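Side-chain contact in 4-diphosphocytidyl-2C-methyl-D-erythritol synthase (PDB 1VGW), which probably catalyses the transfer of a cytidylyl group from CTP to 2-C-methyl-D-erythritol 4-phosphate, the second step of the DXP route to isoprenoid precursors: residues L125-Q128 against A129-A133. Numbering follows the deposited sequence.
Sequences LIEQ and AGNAA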
ATOM      1  N   LEU B 125       6.180 -16.140  -9.497  1.00 34.22           N
ATOM      2  CA  LEU B 125       5.505 -17.031  -8.543  1.00 32.44           C
ATOM      3  C   LEU B 125       5.539 -18.473  -9.004  1.00 32.68           C
ATOM      4  O   LEU B 125       5.673 -19.407  -8.206  1.00 33.25           O
ATOM      5  CB  LEU B 125       4.068 -16.577  -8.326  1.00 26.09           C
ATOM      6  CG  LEU B 125       3.138 -17.390  -7.451  1.00 29.03           C
ATOM      7  CD1 LEU B 125       3.589 -17.329  -5.978  1.00 28.68           C
ATOM      8  CD2 LEU B 125       1.682 -16.909  -7.569  1.00 22.83           C
ATOM      9  N   ILE B 126       5.245 -18.708 -10.289  1.00 32.49           N
ATOM     10  CA  ILE B 126       5.198 -20.055 -10.825  1.00 31.82           C
ATOM     11  C   ILE B 126       6.593 -20.687 -10.754  1.00 35.58           C
ATOM     12  O   ILE B 126       6.680 -21.825 -10.304  1.00 35.62           O
ATOM     13  CB  ILE B 126       4.657 -20.124 -12.246  1.00 29.40           C
ATOM     14  CG1 ILE B 126       3.120 -19.984 -12.232  1.00 28.66           C
ATOM     15  CG2 ILE B 126       5.019 -21.417 -12.980  1.00 21.64           C
ATOM     16  CD1 ILE B 126       2.608 -19.338 -13.537  1.00 30.80           C
ATOM     17  N   GLU B 127       7.601 -19.921 -11.130  1.00 35.99           N
ATOM     18  CA  GLU B 127       8.976 -20.372 -11.147  1.00 39.60           C
ATOM     19  C   GLU B 127       9.536 -20.708  -9.777  1.00 41.58           C
ATOM     20  O   GLU B 127      10.106 -21.786  -9.567  1.00 40.14           O
ATOM     21  CB  GLU B 127       9.839 -19.289 -11.818  1.00 43.12           C
ATOM     22  CG  GLU B 127      11.277 -19.711 -12.071  1.00 51.45           C
ATOM     23  CD  GLU B 127      11.348 -20.911 -12.999  1.00 54.44           C
ATOM     24  OE1 GLU B 127      10.633 -20.923 -14.020  1.00 56.44           O
ATOM     25  OE2 GLU B 127      12.094 -21.853 -12.681  1.00 58.11           O
ATOM     26  N   GLN B 128       9.275 -19.832  -8.793  1.00 42.52           N
ATOM     27  CA  GLN B 128       9.786 -20.067  -7.435  1.00 42.88           C
ATOM     28  C   GLN B 128       8.916 -20.907  -6.555  1.00 40.94           C
ATOM     29  O   GLN B 128       9.362 -21.933  -6.002  1.00 45.38           O
ATOM     30  CB  GLN B 128      10.070 -18.694  -6.807  1.00 43.70           C
ATOM     31  CG  GLN B 128      11.120 -17.942  -7.627  1.00 46.53           C
ATOM     32  CD  GLN B 128      11.246 -16.494  -7.250  1.00 52.48           C
ATOM     33  OE1 GLN B 128      11.784 -15.692  -8.021  1.00 56.69           O
ATOM     34  NE2 GLN B 128      10.749 -16.105  -6.080  1.00 54.73           N
ATOM     35  N   ALA B 129       7.626 -20.631  -6.444  1.00 38.20           N
ATOM     36  CA  ALA B 129       6.797 -21.463  -5.553  1.00 34.31           C
ATOM     37  C   ALA B 129       6.282 -22.676  -6.277  1.00 31.67           C
ATOM     38  O   ALA B 129       5.850 -23.667  -5.666  1.00 33.30           O
ATOM     39  CB  ALA B 129       5.650 -20.614  -4.997  1.00 25.36           C
ATOM     40  N   GLY B 130       6.235 -22.629  -7.610  1.00 28.96           N
ATOM     41  CA  GLY B 130       5.720 -23.713  -8.397  1.00 28.98           C
ATOM     42  C   GLY B 130       6.492 -25.033  -8.255  1.00 29.91           C
ATOM     43  O   GLY B 130       5.903 -26.087  -8.528  1.00 27.48           O
ATOM     44  N   ASN B 131       7.745 -24.975  -7.834  1.00 29.63           N
ATOM     45  CA  ASN B 131       8.612 -26.098  -7.654  1.00 32.65           C
ATOM     46  C   ASN B 131       9.103 -26.289  -6.219  1.00 31.19           C
ATOM     47  O   ASN B 131      10.179 -26.849  -6.041  1.00 31.31           O
ATOM     48  CB  ASN B 131       9.871 -26.010  -8.560  1.00 31.39           C
ATOM     49  CG  ASN B 131       9.510 -26.087 -10.029  1.00 33.19           C
ATOM     50  OD1 ASN B 131       9.016 -27.111 -10.512  1.00 31.43           O
ATOM     51  ND2 ASN B 131       9.756 -25.005 -10.749  1.00 35.96           N
ATOM     52  N   ALA B 132       8.389 -25.791  -5.236  1.00 29.98           N
ATOM     53  CA  ALA B 132       8.750 -25.975  -3.836  1.00 26.67           C
ATOM     54  C   ALA B 132       7.538 -26.645  -3.186  1.00 28.41           C
ATOM     55  O   ALA B 132       6.468 -26.002  -3.284  1.00 30.26           O
ATOM     56  CB  ALA B 132       9.019 -24.641  -3.154  1.00 26.89           C
ATOM     57  N   ALA B 133       7.691 -27.741  -2.455  1.00 23.99           N
ATOM     58  CA  ALA B 133       6.517 -28.399  -1.886  1.00 25.81           C
ATOM     59  C   ALA B 133       5.708 -27.516  -0.942  1.00 26.05           C
ATOM     60  O   ALA B 133       4.503 -27.758  -0.702  1.00 24.93           O
ATOM     61  CB  ALA B 133       6.914 -29.728  -1.218  1.00 17.72           C
TER
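Asn131 reaches back to Glu127 across the end of helix 119-129, and neither its CB nor its CG makes the contact, which falls to the amide tip. CB leaves the backbone with CG beside the backbone N and anti to the carbonyl carbon (chi1 -65°), which turns the amide toward the last helical turn. At the tip the two branches part: ND2 gives a weak, long hydrogen bond to the carbonyl, Asn131 ND2 to Glu127 O being 3.4 Å with 153° at the hydrogen, whereas OD1 accepts from Arg5 NH2. Two residues earlier, Leu125 O accepts the helical bond from Ala129 N at 2.9 Å and a weaker one from Gly130 N at 3.3 Å. On the buried side Leu125 CD1 lies 4.0 Å from Ala129 CB, and both side chains also touch Ile206 of strand 204-207. The chain then makes a type I beta turn from Ala129 to Ala132, with a weak bond from Ala132 N to Ala129 O (3.3 Å), and Ala132 CB comes 3.9 Å from Gln128 O. This turn lies in the loop joining helix 119-129 to strand 136-141 of the mixed sheet in the GT-A-type fold of this cytidylyltransferase.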